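Local coordinates for protein 4-hydroxy-tetrahydrodipicolinate synthase (Methanocaldococcus jannaschii DSM 2661, PDB 2YXG) that probably catalyses the condensation of pyruvate with aspartate semialdehyde to 4-hydroxy-tetrahydrodipicolinate, a step of lysine biosynthesis, through a Schiff-base intermediate, at residues A122-N126 against Y154-S158; N141-V147 against Q169-L173; I27-I31 against V66-V70. All blocks are in the same frame, centred on the assembly; numbering follows the deposited sequence.

Contact 1: A122-N126 against Y154-S158; sequences AESIN and YSNIS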
ATOM      1  N   ALA A 122      23.670  -7.474 -19.803  1.00 24.78           N
ATOM      2  CA  ALA A 122      24.190  -8.821 -19.915  1.00 25.03           C
ATOM      3  C   ALA A 122      25.007  -9.013 -21.206  1.00 25.86           C
ATOM      4  O   ALA A 122      26.051  -9.660 -21.156  1.00 25.83           O
ATOM      5  CB  ALA A 122      23.070  -9.827 -19.788  1.00 24.18           C
ATOM      6  N   GLU A 123      24.547  -8.444 -22.325  1.00 26.83           N
ATOM      7  CA  GLU A 123      25.279  -8.469 -23.601  1.00 28.91           C
ATOM      8  C   GLU A 123      26.575  -7.676 -23.590  1.00 29.04           C
ATOM      9  O   GLU A 123      27.462  -7.934 -24.406  1.00 30.81           O
ATOM     10  CB  GLU A 123      24.405  -7.940 -24.743  1.00 29.38           C
ATOM     11  CG  GLU A 123      23.428  -9.002 -25.308  1.00 32.78           C
ATOM     12  CD  GLU A 123      22.170  -8.416 -25.979  1.00 33.53           C
ATOM     13  OE1 GLU A 123      22.226  -7.269 -26.513  1.00 35.93           O
ATOM     14  OE2 GLU A 123      21.111  -9.106 -25.945  1.00 37.46           O
ATOM     15  N   SER A 124      26.693  -6.705 -22.685  1.00 28.24           N
ATOM     16  CA  SER A 124      27.827  -5.786 -22.676  1.00 27.47           C
ATOM     17  C   SER A 124      29.101  -6.375 -22.037  1.00 27.08           C
ATOM     18  O   SER A 124      30.207  -5.870 -22.256  1.00 26.94           O
ATOM     19  CB  SER A 124      27.459  -4.439 -22.000  1.00 27.17           C
ATOM     20  OG  SER A 124      27.425  -4.521 -20.564  1.00 25.71           O
ATOM     21  N   ILE A 125      28.952  -7.421 -21.236  1.00 26.86           N
ATOM     22  CA  ILE A 125      30.066  -7.905 -20.426  1.00 26.59           C
ATOM     23  C   ILE A 125      29.990  -9.394 -20.319  1.00 27.20           C
ATOM     24  O   ILE A 125      28.946  -9.966 -20.626  1.00 27.07           O
ATOM     25  CB  ILE A 125      30.052  -7.303 -18.990  1.00 26.96           C
ATOM     26  CG1 ILE A 125      28.771  -7.702 -18.224  1.00 27.60           C
ATOM     27  CG2 ILE A 125      30.255  -5.778 -19.056  1.00 25.65           C
ATOM     28  CD1 ILE A 125      28.753  -7.239 -16.739  1.00 25.78           C
ATOM     29  N   ASN A 126      31.088 -10.009 -19.857  1.00 27.83           N
ATOM     30  CA  ASN A 126      31.085 -11.414 -19.532  1.00 28.72           C
ATOM     31  C   ASN A 126      31.020 -11.752 -18.023  1.00 28.18           C
ATOM     32  O   ASN A 126      30.758 -12.890 -17.666  1.00 29.13           O
ATOM     33  CB  ASN A 126      32.230 -12.146 -20.268  1.00 30.27           C
ATOM     34  CG  ASN A 126      31.922 -12.292 -21.797  1.00 35.10           C
ATOM     35  OD1 ASN A 126      32.724 -11.887 -22.633  1.00 37.55           O
ATOM     36  ND2 ASN A 126      30.707 -12.794 -22.135  1.00 35.06           N
ATOM     37  N   TYR A 154      20.495 -15.436 -20.885  1.00 29.46           N
ATOM     38  CA  TYR A 154      21.831 -14.969 -20.591  1.00 28.06           C
ATOM     39  C   TYR A 154      22.462 -15.800 -19.502  1.00 28.27           C
ATOM     40  O   TYR A 154      22.038 -15.732 -18.317  1.00 27.97           O
ATOM     41  CB  TYR A 154      21.772 -13.514 -20.169  1.00 26.82           C
ATOM     42  CG  TYR A 154      21.203 -12.626 -21.235  1.00 26.92           C
ATOM     43  CD1 TYR A 154      21.979 -12.241 -22.340  1.00 28.51           C
ATOM     44  CD2 TYR A 154      19.870 -12.195 -21.168  1.00 27.20           C
ATOM     45  CE1 TYR A 154      21.430 -11.409 -23.358  1.00 31.03           C
ATOM     46  CE2 TYR A 154      19.307 -11.379 -22.179  1.00 27.35           C
ATOM     47  CZ  TYR A 154      20.099 -10.972 -23.247  1.00 27.86           C
ATOM     48  OH  TYR A 154      19.557 -10.160 -24.209  1.00 26.19           O
ATOM     49  N   SER A 155      23.507 -16.544 -19.873  1.00 27.63           N
ATOM     50  CA  SER A 155      24.200 -17.366 -18.882  1.00 27.73           C
ATOM     51  C   SER A 155      24.871 -16.538 -17.779  1.00 27.06           C
ATOM     52  O   SER A 155      25.158 -17.075 -16.705  1.00 27.52           O
ATOM     53  CB  SER A 155      25.250 -18.231 -19.533  1.00 28.02           C
ATOM     54  OG  SER A 155      26.185 -17.383 -20.179  1.00 30.00           O
ATOM     55  N   ASN A 156      25.145 -15.256 -18.029  1.00 25.50           N
ATOM     56  CA  ASN A 156      25.820 -14.454 -16.974  1.00 24.90           C
ATOM     57  C   ASN A 156      24.848 -13.768 -15.996  1.00 24.75           C
ATOM     58  O   ASN A 156      25.271 -13.018 -15.146  1.00 25.06           O
ATOM     59  CB  ASN A 156      26.857 -13.466 -17.523  1.00 22.95           C
ATOM     60  CG  ASN A 156      26.289 -12.501 -18.565  1.00 21.29           C
ATOM     61  OD1 ASN A 156      25.265 -12.760 -19.192  1.00 18.98           O
ATOM     62  ND2 ASN A 156      26.995 -11.398 -18.792  1.00 17.41           N
ATOM     63  N   ILE A 157      23.545 -13.982 -16.177  1.00 25.27           N
ATOM     64  CA  ILE A 157      22.554 -13.559 -15.198  1.00 23.97           C
ATOM     65  C   ILE A 157      22.522 -14.608 -14.073  1.00 24.70           C
ATOM     66  O   ILE A 157      21.909 -15.680 -14.181  1.00 24.06           O
ATOM     67  CB  ILE A 157      21.172 -13.358 -15.802  1.00 23.11           C
ATOM     68  CG1 ILE A 157      21.253 -12.278 -16.872  1.00 23.72           C
ATOM     69  CG2 ILE A 157      20.119 -12.962 -14.680  1.00 21.53           C
ATOM     70  CD1 ILE A 157      21.068 -10.892 -16.336  1.00 20.64           C
ATOM     71  N   SER A 158      23.169 -14.251 -12.979  1.00 25.04           N
ATOM     72  CA  SER A 158      23.608 -15.264 -12.043  1.00 26.18           C
ATOM     73  C   SER A 158      22.845 -15.260 -10.714  1.00 25.70           C
ATOM     74  O   SER A 158      22.475 -16.330 -10.218  1.00 26.65           O
ATOM     75  CB  SER A 158      25.100 -15.150 -11.824  1.00 25.63           C
ATOM     76  OG  SER A 158      25.429 -15.905 -10.671  1.00 32.05           O
TER
HETATM   77  O   HOH W   1      25.712 -12.814 -21.825  1.00 36.16           O
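Two hydrogen bonds, one at each side of the contact, tie the last turn of helix 111-124 to the turn that leads into strand 157-162. The shorter is donated by Tyr154 OH to Glu123 OE2 at 2.6 Å, with the carboxylate oxygen near the plane of the ring. The other runs from Asn156 ND2 to Ala122 O at 3.1 Å, and its N-H...O angle of 171° makes it almost straight. Ile125 O is just as near Asn156 ND2, at 3.0 Å, but its angle is too poor for a bond; the same amide nitrogen also reaches Leu127 O. A water sits 2.7 Å from Asn156 OD1 and 3.2 Å from Ala122 O, in position to link the two.

Between these polar points lies Ala122. Its CB is 4.0 Å from the Tyr154 ring centroid and 27° off the ring normal, a CH-pi contact over the face, and it lies 4.1 Å from Ile157 CD1. The type I turn from Tyr154 to Ile157, closed by Ile157 N to Tyr154 O at 3.1 Å, places all three partners along the helix end.

This is the side of the TIM barrel where helices hand over to strands, away from the catalytic face. By taking up Ala122 O, a carbonyl of the helix's final turn, the asparagine supplies a side-chain donor where the helix runs out of backbone NH groups.

Contact 2: N141-V147 against Q169-L173; sequences NLEPKTV and QVSEL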
ATOM      1  N   ASN A 141       8.756  -3.515  -9.284  1.00 20.83           N
ATOM      2  CA  ASN A 141       9.063  -4.844  -8.824  1.00 20.72           C
ATOM      3  C   ASN A 141       9.461  -5.716 -10.010  1.00 20.59           C
ATOM      4  O   ASN A 141       8.677  -5.890 -10.932  1.00 21.84           O
ATOM      5  CB  ASN A 141       7.868  -5.459  -8.078  1.00 19.98           C
ATOM      6  CG  ASN A 141       8.195  -6.878  -7.506  1.00 21.16           C
ATOM      7  OD1 ASN A 141       9.243  -7.067  -6.870  1.00 22.66           O
ATOM      8  ND2 ASN A 141       7.321  -7.885  -7.790  1.00 18.19           N
ATOM      9  N   LEU A 142      10.675  -6.227 -10.001  1.00 19.77           N
ATOM     10  CA  LEU A 142      11.104  -7.178 -11.017  1.00 20.15           C
ATOM     11  C   LEU A 142      10.478  -8.551 -10.730  1.00 21.07           C
ATOM     12  O   LEU A 142      10.788  -9.184  -9.725  1.00 22.66           O
ATOM     13  CB  LEU A 142      12.616  -7.321 -10.988  1.00 18.14           C
ATOM     14  CG  LEU A 142      13.299  -8.347 -11.928  1.00 18.93           C
ATOM     15  CD1 LEU A 142      13.131  -7.964 -13.457  1.00 15.52           C
ATOM     16  CD2 LEU A 142      14.720  -8.439 -11.563  1.00 12.79           C
ATOM     17  N   GLU A 143       9.617  -9.008 -11.619  1.00 20.85           N
ATOM     18  CA  GLU A 143       8.831 -10.206 -11.390  1.00 21.16           C
ATOM     19  C   GLU A 143       9.652 -11.434 -11.669  1.00 20.80           C
ATOM     20  O   GLU A 143      10.496 -11.400 -12.572  1.00 19.77           O
ATOM     21  CB  GLU A 143       7.583 -10.204 -12.268  1.00 20.07           C
ATOM     22  CG  GLU A 143       6.682  -9.097 -11.808  1.00 27.80           C
ATOM     23  CD  GLU A 143       5.448  -8.878 -12.686  1.00 35.53           C
ATOM     24  OE1 GLU A 143       5.141  -9.713 -13.567  1.00 40.54           O
ATOM     25  OE2 GLU A 143       4.762  -7.871 -12.467  1.00 41.40           O
ATOM     26  N   PRO A 144       9.383 -12.533 -10.909  1.00 20.23           N
ATOM     27  CA  PRO A 144      10.104 -13.794 -11.162  1.00 20.33           C
ATOM     28  C   PRO A 144       9.960 -14.278 -12.631  1.00 21.58           C
ATOM     29  O   PRO A 144      10.919 -14.834 -13.180  1.00 20.82           O
ATOM     30  CB  PRO A 144       9.511 -14.780 -10.114  1.00 21.20           C
ATOM     31  CG  PRO A 144       8.952 -13.842  -8.990  1.00 19.42           C
ATOM     32  CD  PRO A 144       8.418 -12.636  -9.790  1.00 19.21           C
ATOM     33  N   LYS A 145       8.840 -13.993 -13.310  1.00 22.19           N
ATOM     34  CA  LYS A 145       8.733 -14.412 -14.721  1.00 23.89           C
ATOM     35  C   LYS A 145       9.770 -13.718 -15.583  1.00 22.72           C
ATOM     36  O   LYS A 145      10.289 -14.320 -16.513  1.00 22.34           O
ATOM     37  CB  LYS A 145       7.323 -14.214 -15.326  1.00 25.10           C
ATOM     38  CG  LYS A 145       6.860 -12.732 -15.519  1.00 26.91           C
ATOM     39  CD  LYS A 145       5.455 -12.704 -16.240  1.00 28.39           C
ATOM     40  CE  LYS A 145       4.894 -11.256 -16.414  1.00 30.92           C
ATOM     41  NZ  LYS A 145       3.463 -11.173 -16.967  1.00 32.16           N
ATOM     42  N   THR A 146      10.045 -12.450 -15.257  1.00 21.08           N
ATOM     43  CA  THR A 146      10.990 -11.637 -15.958  1.00 19.81           C
ATOM     44  C   THR A 146      12.400 -12.082 -15.659  1.00 19.68           C
ATOM     45  O   THR A 146      13.183 -12.227 -16.577  1.00 18.72           O
ATOM     46  CB  THR A 146      10.786 -10.150 -15.695  1.00 20.49           C
ATOM     47  OG1 THR A 146       9.408  -9.833 -15.926  1.00 23.25           O
ATOM     48  CG2 THR A 146      11.657  -9.291 -16.620  1.00 18.79           C
ATOM     49  N   VAL A 147      12.729 -12.328 -14.390  1.00 20.13           N
ATOM     50  CA  VAL A 147      14.008 -12.960 -14.056  1.00 19.27           C
ATOM     51  C   VAL A 147      14.267 -14.284 -14.799  1.00 21.23           C
ATOM     52  O   VAL A 147      15.406 -14.547 -15.225  1.00 21.33           O
ATOM     53  CB  VAL A 147      14.134 -13.225 -12.577  1.00 19.59           C
ATOM     54  CG1 VAL A 147      15.444 -13.969 -12.272  1.00 17.12           C
ATOM     55  CG2 VAL A 147      13.984 -11.902 -11.774  1.00 17.31           C
ATOM     56  N   GLN A 169       7.686 -14.188  -3.176  1.00 23.26           N
ATOM     57  CA  GLN A 169       8.490 -13.873  -4.345  1.00 22.10           C
ATOM     58  C   GLN A 169       9.822 -14.648  -4.314  1.00 21.06           C
ATOM     59  O   GLN A 169      10.299 -15.094  -5.360  1.00 21.52           O
ATOM     60  CB  GLN A 169       8.712 -12.377  -4.578  1.00 21.11           C
ATOM     61  CG  GLN A 169       9.592 -12.116  -5.804  1.00 20.69           C
ATOM     62  CD  GLN A 169       9.384 -10.759  -6.395  1.00 22.19           C
ATOM     63  OE1 GLN A 169      10.328  -9.949  -6.498  1.00 27.90           O
ATOM     64  NE2 GLN A 169       8.158 -10.489  -6.828  1.00 19.10           N
ATOM     65  N   VAL A 170      10.399 -14.802  -3.128  1.00 20.18           N
ATOM     66  CA  VAL A 170      11.591 -15.596  -2.969  1.00 20.34           C
ATOM     67  C   VAL A 170      11.314 -17.091  -3.287  1.00 22.18           C
ATOM     68  O   VAL A 170      12.138 -17.757  -3.943  1.00 21.10           O
ATOM     69  CB  VAL A 170      12.289 -15.387  -1.567  1.00 21.28           C
ATOM     70  CG1 VAL A 170      13.239 -16.563  -1.222  1.00 14.46           C
ATOM     71  CG2 VAL A 170      13.016 -13.992  -1.493  1.00 19.97           C
ATOM     72  N   SER A 171      10.154 -17.634  -2.897  1.00 23.01           N
ATOM     73  CA  SER A 171      10.018 -19.022  -3.258  1.00 24.49           C
ATOM     74  C   SER A 171       9.667 -19.238  -4.699  1.00 24.65           C
ATOM     75  O   SER A 171       9.995 -20.259  -5.243  1.00 24.35           O
ATOM     76  CB  SER A 171       9.248 -19.914  -2.263  1.00 25.17           C
ATOM     77  OG  SER A 171       8.215 -19.276  -1.654  1.00 27.45           O
ATOM     78  N   GLU A 172       9.047 -18.252  -5.331  1.00 26.50           N
ATOM     79  CA  GLU A 172       8.829 -18.281  -6.781  1.00 28.43           C
ATOM     80  C   GLU A 172      10.139 -18.270  -7.536  1.00 26.27           C
ATOM     81  O   GLU A 172      10.269 -19.013  -8.509  1.00 27.27           O
ATOM     82  CB  GLU A 172       7.895 -17.157  -7.240  1.00 28.43           C
ATOM     83  CG  GLU A 172       6.546 -17.236  -6.441  1.00 33.33           C
ATOM     84  CD  GLU A 172       5.681 -15.954  -6.374  1.00 35.58           C
ATOM     85  OE1 GLU A 172       5.965 -14.905  -7.046  1.00 43.12           O
ATOM     86  OE2 GLU A 172       4.681 -16.010  -5.605  1.00 45.04           O
ATOM     87  N   LEU A 173      11.097 -17.456  -7.099  1.00 24.53           N
ATOM     88  CA  LEU A 173      12.447 -17.480  -7.663  1.00 24.97           C
ATOM     89  C   LEU A 173      13.148 -18.821  -7.429  1.00 26.12           C
ATOM     90  O   LEU A 173      13.780 -19.362  -8.352  1.00 25.51           O
ATOM     91  CB  LEU A 173      13.335 -16.341  -7.144  1.00 24.70           C
ATOM     92  CG  LEU A 173      12.928 -14.899  -7.555  1.00 24.25           C
ATOM     93  CD1 LEU A 173      13.585 -13.871  -6.667  1.00 24.62           C
ATOM     94  CD2 LEU A 173      13.244 -14.615  -9.025  1.00 22.15           C
TER
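The apolar part of this contact joins the start of helix 144-153 to the neighbouring outer helix of the barrel, 168-177. Leu173 CD2 lies 3.9 Å from both Pro144 CB and Val147 CB, so one methyl touches both residues in the first turn of helix 144-153. The backbones come nearest here, with the CA atoms of Pro144 and Leu173 5.6 Å apart. Pro144 also meets the polar chains of the other helix: its CG is 3.7 Å from Glu172 OE1, and its CD packs beside the Gln169 amide.

Among polar groups, the amides of Asn141 and Gln169 face each other. As modelled, Asn141 ND2 is 2.9 Å from Gln169 NE2, a spacing of two nitrogens which suggests that the Gln169 amide is turned over. Asn141 OD1 has clear partners in Asn133 and Asn164. A salt bridge leads out of the subunit: Glu172 OE2 pairs with Lys239 NZ of the second subunit.

Backbone bonding fixes the helix start, where Glu143 holds the N-cap position and its carbonyl O accepts Val147 N at 3.0 Å. Leu142, just before it, packs on Leu131, and its side chain is about 8 Å from that of Tyr132, the predicted proton donor/acceptor. The chemistry is therefore graded: amides gather beside the strand ends on the catalytic face, aliphatic groups join the helices, and a carboxylate reaches the subunit interface.

Contact 3: I27-I31 against V66-V70; sequences INFLI and VNGRV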
ATOM      1  N   ILE A  27      37.892  -2.250   4.215  1.00 24.71           N
ATOM      2  CA  ILE A  27      38.010  -3.483   3.429  1.00 25.04           C
ATOM      3  C   ILE A  27      38.740  -4.593   4.147  1.00 24.73           C
ATOM      4  O   ILE A  27      38.216  -5.714   4.282  1.00 25.12           O
ATOM      5  CB  ILE A  27      38.622  -3.220   2.068  1.00 25.04           C
ATOM      6  CG1 ILE A  27      37.645  -2.312   1.297  1.00 26.86           C
ATOM      7  CG2 ILE A  27      38.829  -4.560   1.307  1.00 25.11           C
ATOM      8  CD1 ILE A  27      38.108  -1.827  -0.047  1.00 25.09           C
ATOM      9  N   ASN A  28      39.927  -4.296   4.637  1.00 24.89           N
ATOM     10  CA  ASN A  28      40.695  -5.319   5.390  1.00 25.38           C
ATOM     11  C   ASN A  28      40.016  -5.769   6.667  1.00 24.79           C
ATOM     12  O   ASN A  28      40.079  -6.957   7.008  1.00 26.60           O
ATOM     13  CB  ASN A  28      42.092  -4.778   5.725  1.00 24.91           C
ATOM     14  CG  ASN A  28      42.961  -4.709   4.528  1.00 27.07           C
ATOM     15  OD1 ASN A  28      43.714  -3.745   4.351  1.00 27.95           O
ATOM     16  ND2 ASN A  28      42.873  -5.737   3.669  1.00 25.33           N
ATOM     17  N   PHE A  29      39.370  -4.843   7.384  1.00 24.14           N
ATOM     18  CA  PHE A  29      38.539  -5.237   8.520  1.00 24.75           C
ATOM     19  C   PHE A  29      37.486  -6.316   8.159  1.00 24.65           C
ATOM     20  O   PHE A  29      37.322  -7.287   8.862  1.00 25.20           O
ATOM     21  CB  PHE A  29      37.854  -4.032   9.159  1.00 24.96           C
ATOM     22  CG  PHE A  29      36.879  -4.388  10.255  1.00 27.55           C
ATOM     23  CD1 PHE A  29      37.323  -4.938  11.469  1.00 30.71           C
ATOM     24  CD2 PHE A  29      35.521  -4.133  10.102  1.00 30.38           C
ATOM     25  CE1 PHE A  29      36.390  -5.240  12.554  1.00 30.07           C
ATOM     26  CE2 PHE A  29      34.594  -4.409  11.145  1.00 31.83           C
ATOM     27  CZ  PHE A  29      35.034  -4.970  12.374  1.00 29.05           C
ATOM     28  N   LEU A  30      36.787  -6.143   7.054  1.00 24.94           N
ATOM     29  CA  LEU A  30      35.737  -7.090   6.682  1.00 24.92           C
ATOM     30  C   LEU A  30      36.335  -8.411   6.199  1.00 24.94           C
ATOM     31  O   LEU A  30      35.834  -9.502   6.520  1.00 24.53           O
ATOM     32  CB  LEU A  30      34.899  -6.464   5.600  1.00 24.47           C
ATOM     33  CG  LEU A  30      34.303  -5.103   6.002  1.00 26.44           C
ATOM     34  CD1 LEU A  30      33.693  -4.337   4.781  1.00 22.60           C
ATOM     35  CD2 LEU A  30      33.254  -5.235   7.167  1.00 23.77           C
ATOM     36  N   ILE A  31      37.403  -8.311   5.413  1.00 25.47           N
ATOM     37  CA  ILE A  31      38.111  -9.528   4.946  1.00 25.34           C
ATOM     38  C   ILE A  31      38.644 -10.330   6.135  1.00 26.15           C
ATOM     39  O   ILE A  31      38.443 -11.536   6.151  1.00 25.65           O
ATOM     40  CB  ILE A  31      39.220  -9.240   3.882  1.00 25.78           C
ATOM     41  CG1 ILE A  31      38.625  -8.528   2.642  1.00 21.91           C
ATOM     42  CG2 ILE A  31      40.028 -10.577   3.515  1.00 25.74           C
ATOM     43  CD1 ILE A  31      39.663  -8.152   1.543  1.00 23.59           C
ATOM     44  N   VAL A  66      41.437  -5.281  -2.378  1.00 26.52           N
ATOM     45  CA  VAL A  66      41.007  -6.658  -2.215  1.00 26.07           C
ATOM     46  C   VAL A  66      42.005  -7.617  -2.830  1.00 27.20           C
ATOM     47  O   VAL A  66      42.352  -8.639  -2.198  1.00 26.70           O
ATOM     48  CB  VAL A  66      39.601  -6.937  -2.779  1.00 26.17           C
ATOM     49  CG1 VAL A  66      39.367  -8.444  -2.876  1.00 23.32           C
ATOM     50  CG2 VAL A  66      38.498  -6.218  -1.919  1.00 24.32           C
ATOM     51  N   ASN A  67      42.460  -7.298  -4.048  1.00 27.75           N
ATOM     52  CA  ASN A  67      43.546  -8.082  -4.653  1.00 29.41           C
ATOM     53  C   ASN A  67      43.215  -9.567  -4.686  1.00 28.81           C
ATOM     54  O   ASN A  67      44.034 -10.369  -4.288  1.00 27.72           O
ATOM     55  CB  ASN A  67      44.877  -7.915  -3.858  1.00 29.90           C
ATOM     56  CG  ASN A  67      46.140  -8.252  -4.714  1.00 33.92           C
ATOM     57  OD1 ASN A  67      47.183  -8.598  -4.168  1.00 36.06           O
ATOM     58  ND2 ASN A  67      46.027  -8.152  -6.043  1.00 34.06           N
ATOM     59  N   GLY A  68      42.021  -9.911  -5.168  1.00 28.81           N
ATOM     60  CA  GLY A  68      41.605 -11.285  -5.352  1.00 28.19           C
ATOM     61  C   GLY A  68      41.365 -12.122  -4.095  1.00 29.23           C
ATOM     62  O   GLY A  68      41.048 -13.308  -4.224  1.00 29.36           O
ATOM     63  N   ARG A  69      41.488 -11.542  -2.898  1.00 28.43           N
ATOM     64  CA  ARG A  69      41.259 -12.334  -1.679  1.00 29.30           C
ATOM     65  C   ARG A  69      39.786 -12.739  -1.525  1.00 29.23           C
ATOM     66  O   ARG A  69      39.479 -13.859  -1.097  1.00 28.99           O
ATOM     67  CB  ARG A  69      41.681 -11.574  -0.438  1.00 28.97           C
ATOM     68  CG  ARG A  69      43.168 -11.636  -0.152  1.00 32.19           C
ATOM     69  CD  ARG A  69      43.521 -10.727   1.031  1.00 30.24           C
ATOM     70  NE  ARG A  69      43.339  -9.329   0.645  1.00 28.98           N
ATOM     71  CZ  ARG A  69      43.233  -8.324   1.510  1.00 29.56           C
ATOM     72  NH1 ARG A  69      43.302  -8.548   2.820  1.00 24.92           N
ATOM     73  NH2 ARG A  69      43.084  -7.085   1.058  1.00 28.48           N
ATOM     74  N   VAL A  70      38.888 -11.807  -1.865  1.00 28.34           N
ATOM     75  CA  VAL A  70      37.445 -12.099  -1.880  1.00 27.32           C
ATOM     76  C   VAL A  70      36.806 -11.549  -3.168  1.00 27.13           C
ATOM     77  O   VAL A  70      37.457 -10.829  -3.945  1.00 27.43           O
ATOM     78  CB  VAL A  70      36.722 -11.594  -0.588  1.00 26.54           C
ATOM     79  CG1 VAL A  70      37.340 -12.207   0.633  1.00 24.48           C
ATOM     80  CG2 VAL A  70      36.750 -10.089  -0.493  1.00 25.44           C
TER
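In the TIM barrel, helices wrap a ring of parallel strands, and here helix 20-32 packs against the end of the next helix, 52-66, and the turn that carries the chain into strand 71-75. The main bump is Ile31. Its side chain pushes into a hollow walled by Val66 and Val70: Ile31 CD1 is 4.1 Å from Val66 CG2, and Ile31 CG1 is 4.0 Å from Val70 CG2. It gives up 87 Å² to the other segment, more than any other residue of the pair.

One helical turn earlier, Ile27 forms the second bump on the same side, with its CG2 3.6 Å from Val66 CG2; it also rests on Val62 and Val65. Val66 is thus touched by both isoleucines. The CA separation is similar at the two ends, 7.1 Å from Ile27 to Val66 and 7.3 Å from Ile31 to Val70, while Asn67 and Gly68 between them stand clear of helix 20-32.

The hollow owes its shape to a type I' turn from Val66 to Arg69, with Asn67 and Gly68 both at positive phi (54° and 69°). The turn brings Arg69 back over the end of helix 52-66, where Arg69 NE donates to Val66 O at 3.1 Å and Arg69 NH2 to Val65 O. Held in this way, the guanidinium closes the hollow: Ile31 CD1 lies over its face, 3.6 Å from Arg69 CZ.

How the contacts relate
The three interfaces bury similar areas, 286, 290 and 269 Å², but differ in chemistry. Contacts 1 and 3 both lie where helices give way to strands; contact 1 is held by hydrogen bonds, contact 3 chiefly by aliphatic packing. Contact 2 sits at the start of helix 144-153, on the catalytic face, and alone of the three is touched by another subunit. Contacts 1 and 2 alternate along the chain: helix 144-153 begins in contact 2 and runs out just before Tyr154 in contact 1. Contact 3 closes earlier in sequence, its centre about 32 Å from that of contact 2. All are partly buried, but contact 2 has no exposed touching residue, whereas Glu123, Asn126 and Arg69 are exposed in contacts 1 and 3.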